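Local coordinates for N-acetyl-beta-D glucosaminidase (Rhizomucor miehei CAU432, PDB 4ZM6), which joins a family 3 beta-N-acetylglucosaminidase to an acetyl-CoA-binding glucosamine N-acetyltransferase of the GNAT type, so that it probably both releases and acetylates amino sugars, at residues G596-Q601 with G611-L616; V541-N546 with L581-V586; R655-V660 with R851-G856. All coordinates share one frame; numbering follows the deposited sequence.

Contact 1. Residues G596-Q601 with G611-L616; sequences GFVATQ and GQLMLL. With ACO (acetyl coenzyme *a), chain C.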
loop_
_atom_site.group_PDB
_atom_site.type_symbol
_atom_site.label_atom_id
_atom_site.label_comp_id
_atom_site.label_asym_id
_atom_site.label_seq_id
_atom_site.Cartn_x
_atom_site.Cartn_y
_atom_site.Cartn_z
ATOM N N GLY A 596 -5.422 -4.387 22.260
ATOM C CA GLY A 596 -5.790 -2.974 22.254
ATOM C C GLY A 596 -6.569 -2.577 21.016
ATOM O O GLY A 596 -6.547 -3.274 19.996
ATOM N N PHE A 597 -7.244 -1.438 21.109
ATOM C CA PHE A 597 -8.066 -0.932 20.025
ATOM C C PHE A 597 -7.949 0.585 19.941
ATOM O O PHE A 597 -7.828 1.261 20.961
ATOM C CB PHE A 597 -9.525 -1.345 20.261
ATOM C CG PHE A 597 -10.504 -0.679 19.341
ATOM C CD1 PHE A 597 -10.732 -1.182 18.077
ATOM C CD2 PHE A 597 -11.192 0.456 19.744
ATOM C CE1 PHE A 597 -11.629 -0.569 17.221
ATOM C CE2 PHE A 597 -12.089 1.077 18.895
ATOM C CZ PHE A 597 -12.308 0.562 17.630
ATOM N N VAL A 598 -7.992 1.108 18.720
ATOM C CA VAL A 598 -8.073 2.547 18.498
ATOM C C VAL A 598 -9.136 2.863 17.435
ATOM O O VAL A 598 -9.233 2.168 16.419
ATOM C CB VAL A 598 -6.700 3.135 18.102
ATOM C CG1 VAL A 598 -6.250 2.628 16.739
ATOM C CG2 VAL A 598 -6.727 4.656 18.122
ATOM N N ALA A 599 -9.931 3.904 17.690
ATOM C CA ALA A 599 -10.945 4.384 16.751
ATOM C C ALA A 599 -10.584 5.783 16.289
ATOM O O ALA A 599 -9.933 6.532 17.013
ATOM C CB ALA A 599 -12.309 4.389 17.405
ATOM N N THR A 600 -11.077 6.149 15.110
ATOM C CA THR A 600 -10.512 7.250 14.336
ATOM C C THR A 600 -11.447 7.674 13.198
ATOM O O THR A 600 -11.993 6.833 12.490
ATOM C CB THR A 600 -9.134 6.831 13.766
ATOM O OG1 THR A 600 -8.103 7.278 14.646
ATOM C CG2 THR A 600 -8.868 7.408 12.378
ATOM N N GLN A 601 -11.614 8.982 13.028
ATOM C CA GLN A 601 -12.387 9.529 11.916
ATOM C C GLN A 601 -11.797 10.860 11.463
ATOM O O GLN A 601 -11.042 11.493 12.204
ATOM C CB GLN A 601 -13.877 9.663 12.288
ATOM C CG GLN A 601 -14.289 10.852 13.150
ATOM C CD GLN A 601 -15.797 11.107 13.111
ATOM O OE1 GLN A 601 -16.554 10.381 12.460
ATOM N NE2 GLN A 601 -16.238 12.147 13.807
ATOM N N GLY A 611 -8.622 15.469 12.106
ATOM C CA GLY A 611 -8.532 14.095 12.560
ATOM C C GLY A 611 -9.051 14.000 13.974
ATOM O O GLY A 611 -8.649 14.778 14.832
ATOM N N GLN A 612 -9.952 13.057 14.221
ATOM C CA GLN A 612 -10.500 12.876 15.550
ATOM C C GLN A 612 -10.111 11.503 16.053
ATOM O O GLN A 612 -10.390 10.501 15.395
ATOM C CB GLN A 612 -12.014 13.030 15.526
ATOM C CG GLN A 612 -12.490 14.364 14.972
ATOM C CD GLN A 612 -13.950 14.655 15.298
ATOM O OE1 GLN A 612 -14.755 13.740 15.493
ATOM N NE2 GLN A 612 -14.297 15.936 15.367
ATOM N N LEU A 613 -9.438 11.469 17.204
ATOM C CA LEU A 613 -9.073 10.222 17.858
ATOM C C LEU A 613 -10.232 9.869 18.775
ATOM O O LEU A 613 -10.317 10.346 19.906
ATOM C CB LEU A 613 -7.755 10.370 18.625
ATOM C CG LEU A 613 -6.979 9.084 18.944
ATOM C CD1 LEU A 613 -5.604 9.401 19.505
ATOM C CD2 LEU A 613 -7.724 8.216 19.930
ATOM N N MET A 614 -11.133 9.036 18.265
ATOM C CA MET A 614 -12.408 8.772 18.924
ATOM C C MET A 614 -12.208 7.984 20.208
ATOM O O MET A 614 -12.870 8.231 21.213
ATOM C CB MET A 614 -13.349 7.994 17.992
ATOM C CG MET A 614 -13.717 8.716 16.701
ATOM S SD MET A 614 -14.571 7.632 15.532
ATOM C CE MET A 614 -16.137 7.419 16.370
ATOM N N LEU A 615 -11.304 7.018 20.163
ATOM C CA LEU A 615 -11.080 6.149 21.306
ATOM C C LEU A 615 -9.716 5.484 21.191
ATOM O O LEU A 615 -9.256 5.183 20.085
ATOM C CB LEU A 615 -12.181 5.091 21.383
ATOM C CG LEU A 615 -12.200 4.192 22.616
ATOM C CD1 LEU A 615 -12.690 4.955 23.833
ATOM C CD2 LEU A 615 -13.079 2.978 22.368
ATOM N N LEU A 616 -9.073 5.292 22.341
ATOM C CA LEU A 616 -7.843 4.524 22.446
ATOM C C LEU A 616 -7.953 3.753 23.743
ATOM O O LEU A 616 -8.195 4.348 24.786
ATOM C CB LEU A 616 -6.634 5.457 22.503
ATOM C CG LEU A 616 -5.267 4.984 21.981
ATOM C CD1 LEU A 616 -4.149 5.647 22.782
ATOM C CD2 LEU A 616 -5.098 3.472 22.004
HETATM N N1A ACO C . 8.851 -1.058 30.235
HETATM C C2A ACO C . 8.687 -0.112 31.189
HETATM N N3A ACO C . 7.774 0.881 31.095
HETATM C C4A ACO C . 6.946 0.980 30.022
HETATM C C5A ACO C . 7.078 -0.016 28.941
HETATM C C6A ACO C . 8.100 -1.076 29.105
HETATM N N6A ACO C . 8.263 -2.023 28.150
HETATM N N7A ACO C . 6.176 0.304 28.008
HETATM C C8A ACO C . 5.517 1.412 28.439
HETATM N N9A ACO C . 5.980 1.822 29.637
HETATM C C1B ACO C . 5.474 3.000 30.396
HETATM C C2B ACO C . 6.294 4.259 30.124
HETATM O O2B ACO C . 6.604 4.920 31.357
HETATM C C3B ACO C . 5.445 5.121 29.201
HETATM O O3B ACO C . 5.553 6.537 29.442
HETATM P P3B ACO C . 4.925 7.383 30.679
HETATM O O7A ACO C . 3.514 7.724 30.246
HETATM O O8A ACO C . 5.046 6.493 31.895
HETATM O O9A ACO C . 5.825 8.585 30.735
HETATM C C4B ACO C . 4.030 4.573 29.368
HETATM O O4B ACO C . 4.128 3.284 29.994
HETATM C C5B ACO C . 3.312 4.474 28.028
HETATM O O5B ACO C . 2.346 3.437 28.128
HETATM P P1A ACO C . 2.011 2.459 26.906
HETATM O O1A ACO C . 2.312 1.051 27.366
HETATM O O2A ACO C . 2.587 2.959 25.609
HETATM O O3A ACO C . 0.433 2.749 26.906
HETATM P P2A ACO C . -0.611 1.651 27.416
HETATM O O4A ACO C . -0.423 0.412 26.573
HETATM O O5A ACO C . -0.527 1.535 28.911
HETATM O O6A ACO C . -1.985 2.383 27.031
HETATM C CBP ACO C . -3.763 3.886 27.703
HETATM C CCP ACO C . -2.267 3.689 27.530
HETATM C CDP ACO C . -4.458 3.769 26.354
HETATM C CEP ACO C . -4.003 5.281 28.259
HETATM C CAP ACO C . -4.247 2.805 28.673
HETATM O OAP ACO C . -3.878 3.161 30.002
HETATM C C9P ACO C . -5.726 2.556 28.609
HETATM O O9P ACO C . -6.142 1.646 27.905
HETATM N N8P ACO C . -6.536 3.321 29.338
HETATM C C7P ACO C . -7.966 3.079 29.346
HETATM C C6P ACO C . -8.759 4.225 29.951
HETATM C C5P ACO C . -8.791 5.501 29.131
HETATM O O5P ACO C . -8.967 6.526 29.767
HETATM N N4P ACO C . -8.678 5.503 27.792
HETATM C C3P ACO C . -8.786 6.733 27.002
HETATM C C2P ACO C . -10.218 7.021 26.533
HETATM S S1P ACO C . -10.472 8.717 26.067
HETATM C C ACO C . -10.106 8.771 24.448
HETATM O O ACO C . -9.668 7.786 23.879
HETATM C CH3 ACO C . -10.324 10.066 23.734
#
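Ala599 is faced by two residues, Met614 and Leu615, which defines a classic beta bulge in the antiparallel hairpin of strands 594-605 and 608-618, part of the GNAT acetyltransferase fold. The evidence lies in the backbone: Ala599 N donates to Leu615 O at 2.8 Å, while Ala599 O receives weak bonds from both Met614 N and Leu615 N. On the side of the hairpin turn, Gln601 and Gln612 exchange two backbone bonds. Gln601 CB lies 3.9 Å from Met614 SD. Gln601 CG, held between the backbone N and the carbonyl carbon (chi1 79°), leans on Gln612 CB at 3.9 Å. From there the chain is extended, and Gln601 NE2 reaches Gln612 OE1 at 2.8 Å. The two side chains run side by side, pointing the same way, with amide planes 42° apart: Gln612 OE1 lies in the amide plane of Gln601, whereas Gln601 NE2 sits above the carbonyl plane of Gln612. Tyr653 O and Lys580 N also bind the Gln601 amide, and Thr652 OG1 binds Gln612 NE2, so these buried polar groups are satisfied. Apolar contacts flank the strands: Val598 CG2 packs 4.1 Å from Leu613 CD2, and Leu615 CD2 meets the edge of the Phe597 ring. On the other side of the bulge, as in other GNAT enzymes, the strand binds cofactor: Leu616 N donates to acetyl oxygen O of acetyl coenzyme A at 3.0 Å, with an N-H...O angle of 133°.

Contact 2. Residues V541-N546 with L581-V586; sequences VDDYRN and LQKHKV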
loop_
_atom_site.group_PDB
_atom_site.type_symbol
_atom_site.label_atom_id
_atom_site.label_comp_id
_atom_site.label_asym_id
_atom_site.label_seq_id
_atom_site.Cartn_x
_atom_site.Cartn_y
_atom_site.Cartn_z
ATOM N N VAL A 541 -0.211 -4.190 14.700
ATOM C CA VAL A 541 -1.401 -3.400 14.448
ATOM C C VAL A 541 -2.017 -3.756 13.096
ATOM O O VAL A 541 -1.405 -3.535 12.055
ATOM C CB VAL A 541 -1.048 -1.901 14.483
ATOM C CG1 VAL A 541 -2.229 -1.048 14.042
ATOM C CG2 VAL A 541 -0.591 -1.514 15.882
ATOM N N ASP A 542 -3.225 -4.315 13.126
ATOM C CA ASP A 542 -3.997 -4.605 11.917
ATOM C C ASP A 542 -5.169 -3.652 11.785
ATOM O O ASP A 542 -5.534 -2.959 12.733
ATOM C CB ASP A 542 -4.567 -6.023 11.965
ATOM C CG ASP A 542 -3.504 -7.089 11.866
ATOM O OD1 ASP A 542 -2.595 -6.956 11.015
ATOM O OD2 ASP A 542 -3.595 -8.074 12.633
ATOM N N ASP A 543 -5.771 -3.647 10.601
ATOM C CA ASP A 543 -7.028 -2.951 10.386
ATOM C C ASP A 543 -8.132 -3.671 11.138
ATOM O O ASP A 543 -8.182 -4.902 11.169
ATOM C CB ASP A 543 -7.365 -2.879 8.898
ATOM C CG ASP A 543 -6.457 -1.930 8.142
ATOM O OD1 ASP A 543 -6.186 -0.828 8.657
ATOM O OD2 ASP A 543 -6.014 -2.278 7.028
ATOM N N TYR A 544 -9.001 -2.889 11.764
ATOM C CA TYR A 544 -10.161 -3.419 12.459
ATOM C C TYR A 544 -11.135 -4.011 11.437
ATOM O O TYR A 544 -11.439 -3.379 10.422
ATOM C CB TYR A 544 -10.824 -2.303 13.281
ATOM C CG TYR A 544 -12.200 -2.621 13.829
ATOM C CD1 TYR A 544 -12.366 -3.522 14.874
ATOM C CD2 TYR A 544 -13.334 -1.995 13.318
ATOM C CE1 TYR A 544 -13.625 -3.803 15.380
ATOM C CE2 TYR A 544 -14.590 -2.266 13.822
ATOM C CZ TYR A 544 -14.730 -3.169 14.848
ATOM O OH TYR A 544 -15.988 -3.439 15.337
ATOM N N ARG A 545 -11.586 -5.237 11.700
ATOM C CA ARG A 545 -12.597 -5.899 10.881
ATOM C C ARG A 545 -13.808 -6.143 11.765
ATOM O O ARG A 545 -13.775 -6.996 12.656
ATOM C CB ARG A 545 -12.076 -7.228 10.324
ATOM C CG ARG A 545 -10.837 -7.106 9.447
ATOM C CD ARG A 545 -10.494 -8.422 8.754
ATOM N NE ARG A 545 -10.329 -9.544 9.689
ATOM C CZ ARG A 545 -9.209 -9.842 10.351
ATOM N NH1 ARG A 545 -8.109 -9.104 10.217
ATOM N NH2 ARG A 545 -9.188 -10.893 11.164
ATOM N N ASN A 546 -14.875 -5.386 11.526
ATOM C CA ASN A 546 -16.051 -5.436 12.392
ATOM C C ASN A 546 -16.721 -6.816 12.468
ATOM O O ASN A 546 -17.248 -7.189 13.517
ATOM C CB ASN A 546 -17.060 -4.336 12.016
ATOM C CG ASN A 546 -17.676 -4.534 10.641
ATOM O OD1 ASN A 546 -16.970 -4.705 9.647
ATOM N ND2 ASN A 546 -19.001 -4.491 10.578
ATOM N N LEU A 581 -14.949 8.696 7.057
ATOM C CA LEU A 581 -13.571 8.446 6.639
ATOM C C LEU A 581 -12.847 7.691 7.737
ATOM O O LEU A 581 -11.751 8.057 8.143
ATOM C CB LEU A 581 -12.849 9.763 6.349
ATOM C CG LEU A 581 -13.457 10.616 5.237
ATOM C CD1 LEU A 581 -12.703 11.927 5.102
ATOM C CD2 LEU A 581 -13.465 9.856 3.923
ATOM N N GLN A 582 -13.483 6.635 8.220
ATOM C CA GLN A 582 -12.998 5.929 9.386
ATOM C C GLN A 582 -11.689 5.238 9.087
ATOM O O GLN A 582 -11.392 4.923 7.939
ATOM C CB GLN A 582 -14.021 4.892 9.867
ATOM C CG GLN A 582 -14.198 3.684 8.957
ATOM C CD GLN A 582 -15.105 2.639 9.565
ATOM O OE1 GLN A 582 -14.720 1.482 9.723
ATOM N NE2 GLN A 582 -16.313 3.046 9.926
ATOM N N LYS A 583 -10.911 5.017 10.140
ATOM C CA LYS A 583 -9.765 4.125 10.076
ATOM C C LYS A 583 -9.479 3.601 11.476
ATOM O O LYS A 583 -8.742 4.218 12.230
ATOM C CB LYS A 583 -8.546 4.838 9.490
ATOM C CG LYS A 583 -7.353 3.929 9.293
ATOM C CD LYS A 583 -7.561 2.944 8.148
ATOM C CE LYS A 583 -7.064 3.522 6.834
ATOM N NZ LYS A 583 -7.338 2.616 5.687
ATOM N N HIS A 584 -10.086 2.465 11.810
ATOM C CA HIS A 584 -9.908 1.837 13.113
ATOM C C HIS A 584 -8.885 0.716 13.022
ATOM O O HIS A 584 -8.759 0.058 11.987
ATOM C CB HIS A 584 -11.235 1.285 13.626
ATOM C CG HIS A 584 -12.371 2.252 13.511
ATOM N ND1 HIS A 584 -13.690 1.858 13.492
ATOM C CD2 HIS A 584 -12.377 3.597 13.374
ATOM C CE1 HIS A 584 -14.459 2.922 13.371
ATOM N NE2 HIS A 584 -13.689 3.989 13.296
ATOM N N LYS A 585 -8.156 0.507 14.113
ATOM C CA LYS A 585 -7.093 -0.490 14.165
ATOM C C LYS A 585 -7.181 -1.255 15.478
ATOM O O LYS A 585 -7.646 -0.718 16.484
ATOM C CB LYS A 585 -5.715 0.182 14.093
ATOM C CG LYS A 585 -5.534 1.263 13.034
ATOM C CD LYS A 585 -5.063 0.668 11.719
ATOM C CE LYS A 585 -4.620 1.753 10.755
ATOM N NZ LYS A 585 -4.376 1.194 9.401
ATOM N N VAL A 586 -6.719 -2.500 15.468
ATOM C CA VAL A 586 -6.583 -3.283 16.696
ATOM C C VAL A 586 -5.122 -3.676 16.872
ATOM O O VAL A 586 -4.350 -3.643 15.916
ATOM C CB VAL A 586 -7.474 -4.550 16.693
ATOM C CG1 VAL A 586 -8.938 -4.176 16.507
ATOM C CG2 VAL A 586 -7.038 -5.548 15.625
#
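Tyr544 holds CG anti to its backbone N (chi1 168°) and His584 holds CG beside its own backbone N, which sets the two side chains alongside each other, pointing the same way. Their CB atoms, Tyr544 CB and His584 CB, are 3.6 Å apart, and Tyr544 CD2 comes to the edge of the imidazole, near its plane. The rings are inclined obliquely, at 43°. On its other flank Tyr544 CD1 touches Val586 CG1 at 3.9 Å, the side chains crossing at about a right angle. Phe597 and the Tyr544 ring form an edge-to-face pair, and helices 546-561 and 569-577 pack on it as well. Backbone bonds support this placement: Asp542 and Val586 form an antiparallel hydrogen-bonded pair, with Val586 N 3.0 Å from Asp542 O, and Tyr544 N then bonds to His584 O at 3.0 Å. Strand 540-543 is thereby added to strand 585-588 as an outermost strand of the acetyltransferase sheet within this chain. A bend at chi2 of Lys585 (-89°) carries Lys585 CD to 3.6 Å from Asp543 OD1, and Lys585 NZ forms a salt bridge with Asp543 OD1 at 2.8 Å, nearly along its C-O axis. Consecutive carboxylates therefore have separate cations, Lys585 for Asp543, and Arg588 with Arg258 of the second subunit for Asp542, which probably keeps both acids ionised although they are neighbours in sequence.

Contact 3. Residues R655-V660 with R851-G856; sequences RFFPGV and RSYRLG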
loop_
_atom_site.group_PDB
_atom_site.type_symbol
_atom_site.label_atom_id
_atom_site.label_comp_id
_atom_site.label_asym_id
_atom_site.label_seq_id
_atom_site.Cartn_x
_atom_site.Cartn_y
_atom_site.Cartn_z
ATOM N N ARG A 655 -19.609 9.627 18.506
ATOM C CA ARG A 655 -18.768 9.882 19.667
ATOM C C ARG A 655 -19.006 8.944 20.833
ATOM O O ARG A 655 -20.145 8.676 21.191
ATOM C CB ARG A 655 -19.019 11.316 20.137
ATOM C CG ARG A 655 -18.521 11.636 21.537
ATOM C CD ARG A 655 -19.337 12.726 22.205
ATOM N NE ARG A 655 -19.719 13.787 21.279
ATOM C CZ ARG A 655 -20.514 14.800 21.603
ATOM N NH1 ARG A 655 -20.996 14.917 22.841
ATOM N NH2 ARG A 655 -20.818 15.710 20.687
ATOM N N PHE A 656 -17.912 8.473 21.432
ATOM C CA PHE A 656 -17.947 7.890 22.774
ATOM C C PHE A 656 -17.753 8.993 23.811
ATOM O O PHE A 656 -18.523 9.104 24.758
ATOM C CB PHE A 656 -16.838 6.865 22.953
ATOM C CG PHE A 656 -16.904 5.712 21.996
ATOM C CD1 PHE A 656 -17.834 4.701 22.173
ATOM C CD2 PHE A 656 -16.010 5.619 20.940
ATOM C CE1 PHE A 656 -17.881 3.626 21.304
ATOM C CE2 PHE A 656 -16.050 4.546 20.069
ATOM C CZ PHE A 656 -16.989 3.547 20.249
ATOM N N PHE A 657 -16.706 9.798 23.619
ATOM C CA PHE A 657 -16.374 10.916 24.506
ATOM C C PHE A 657 -15.975 12.149 23.682
ATOM O O PHE A 657 -15.385 12.010 22.607
ATOM C CB PHE A 657 -15.211 10.541 25.428
ATOM C CG PHE A 657 -15.406 9.250 26.186
ATOM C CD1 PHE A 657 -16.495 9.077 27.032
ATOM C CD2 PHE A 657 -14.479 8.218 26.084
ATOM C CE1 PHE A 657 -16.666 7.891 27.737
ATOM C CE2 PHE A 657 -14.644 7.033 26.788
ATOM C CZ PHE A 657 -15.737 6.870 27.618
ATOM N N PRO A 658 -16.305 13.360 24.173
ATOM C CA PRO A 658 -15.912 14.602 23.504
ATOM C C PRO A 658 -14.485 15.019 23.843
ATOM O O PRO A 658 -13.876 15.793 23.110
ATOM C CB PRO A 658 -16.889 15.619 24.080
ATOM C CG PRO A 658 -17.112 15.135 25.470
ATOM C CD PRO A 658 -17.097 13.635 25.388
ATOM N N GLY A 659 -13.985 14.530 24.972
ATOM C CA GLY A 659 -12.611 14.743 25.390
ATOM C C GLY A 659 -12.236 13.549 26.235
ATOM O O GLY A 659 -12.723 12.447 25.987
ATOM N N VAL A 660 -11.389 13.755 27.239
ATOM C CA VAL A 660 -10.966 12.652 28.086
ATOM C C VAL A 660 -11.710 12.719 29.414
ATOM O O VAL A 660 -11.635 13.723 30.117
ATOM C CB VAL A 660 -9.446 12.670 28.338
ATOM C CG1 VAL A 660 -9.029 11.449 29.153
ATOM C CG2 VAL A 660 -8.687 12.721 27.017
ATOM N N ARG A 851 -21.181 13.901 34.182
ATOM C CA ARG A 851 -19.794 13.501 34.004
ATOM C C ARG A 851 -19.018 14.676 33.413
ATOM O O ARG A 851 -19.595 15.513 32.712
ATOM C CB ARG A 851 -19.696 12.295 33.065
ATOM C CG ARG A 851 -20.386 11.027 33.547
ATOM C CD ARG A 851 -19.621 10.350 34.670
ATOM N NE ARG A 851 -20.356 9.222 35.248
ATOM C CZ ARG A 851 -20.509 8.031 34.668
ATOM N NH1 ARG A 851 -19.990 7.785 33.474
ATOM N NH2 ARG A 851 -21.191 7.074 35.282
ATOM N N SER A 852 -17.712 14.730 33.682
ATOM C CA SER A 852 -16.860 15.814 33.171
ATOM C C SER A 852 -15.718 15.280 32.307
ATOM O O SER A 852 -15.246 14.160 32.505
ATOM C CB SER A 852 -16.302 16.646 34.330
ATOM O OG SER A 852 -17.346 17.122 35.168
ATOM N N TYR A 853 -15.287 16.091 31.344
ATOM C CA TYR A 853 -14.187 15.733 30.445
ATOM C C TYR A 853 -13.226 16.900 30.275
ATOM O O TYR A 853 -13.620 18.055 30.383
ATOM C CB TYR A 853 -14.717 15.337 29.060
ATOM C CG TYR A 853 -15.939 14.447 29.083
ATOM C CD1 TYR A 853 -17.211 14.996 29.122
ATOM C CD2 TYR A 853 -15.825 13.060 29.056
ATOM C CE1 TYR A 853 -18.333 14.196 29.139
ATOM C CE2 TYR A 853 -16.950 12.249 29.071
ATOM C CZ TYR A 853 -18.202 12.829 29.117
ATOM O OH TYR A 853 -19.335 12.048 29.137
ATOM N N ARG A 854 -11.966 16.594 29.994
ATOM C CA ARG A 854 -10.991 17.615 29.625
ATOM C C ARG A 854 -10.645 17.449 28.157
ATOM O O ARG A 854 -10.148 16.398 27.749
ATOM C CB ARG A 854 -9.728 17.490 30.466
ATOM C CG ARG A 854 -8.662 18.532 30.146
ATOM C CD ARG A 854 -7.391 18.290 30.946
ATOM N NE ARG A 854 -7.676 18.184 32.376
ATOM C CZ ARG A 854 -7.918 19.221 33.174
ATOM N NH1 ARG A 854 -7.924 20.468 32.698
ATOM N NH2 ARG A 854 -8.177 19.006 34.462
ATOM N N LEU A 855 -10.908 18.483 27.366
ATOM C CA LEU A 855 -10.622 18.430 25.944
ATOM C C LEU A 855 -9.120 18.440 25.707
ATOM O O LEU A 855 -8.347 18.877 26.562
ATOM C CB LEU A 855 -11.264 19.609 25.213
ATOM C CG LEU A 855 -12.780 19.771 25.358
ATOM C CD1 LEU A 855 -13.294 20.782 24.339
ATOM C CD2 LEU A 855 -13.507 18.437 25.212
ATOM N N GLY A 856 -8.722 17.937 24.544
ATOM C CA GLY A 856 -7.332 17.952 24.103
ATOM C C GLY A 856 -7.315 18.142 22.605
ATOM O O GLY A 856 -8.222 17.683 21.913
#
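Phe657 brings CD1 to 3.8 Å from Tyr853 CE2, the two side chains crossing at about a right angle. The same ring forms edge-to-face pairs with Trp565 and Phe561 and touches acetyl coenzyme A, so one residue links the cofactor pocket to strand 847-857. Pro658 comes next and lies across the phenol: its CD stands 3.7 Å from the centroid of the Tyr853 ring and only 1° off the ring normal, a CH-pi contact over the centre of one face. Pro658 CG is displaced toward the CG-CD1 side, 3.7 Å from Tyr853 CD1. Beyond the ring, Tyr853 OH is hydrogen-bonded to Asp688 OD2. Here the first N-acetyltransferase region meets the last strand of the second, and the mixed sheet running between them gains a short antiparallel bridge. At Gly659 the backbones come close, with Gly659 CA 4.2 Å from Leu855 CA; the Leu855 side chain turns back so that its CD2 lies 3.4 Å from Pro658 O. Val660 forms the bridge itself, an antiparallel hydrogen-bonded pair with Arg854. Val660 N donates to Arg854 O at 3.0 Å, and Arg854 N returns a bond to Val660 O at 2.9 Å. Both side chains touch Met681 of strand 680-681, while the Arg854 chain leads away from Val660 to place NH1 on Asp682 O.

In the fold
From the N terminus, contact 2 closes first: it spans 34 residues, mostly helices 546-561 and 569-577, and brings strand 540-543 to strand 585-588. Contact 1 follows as a tight hairpin with nine residues between its segments. Contact 3 closes last, over 190 residues, joining the loop before strand 660-661 to the final strand 847-857 and so linking the two acetyltransferase regions. All three are in series; none nest or cross. Contacts 1 and 2 share one sheet, through the probable bond of Val598 N with Lys585 O at 2.9 Å. Contact 3 meets contact 1 by side chains, Phe656 and Phe657 packing on Leu615, which ties the 655-660 loop to strand 608-618.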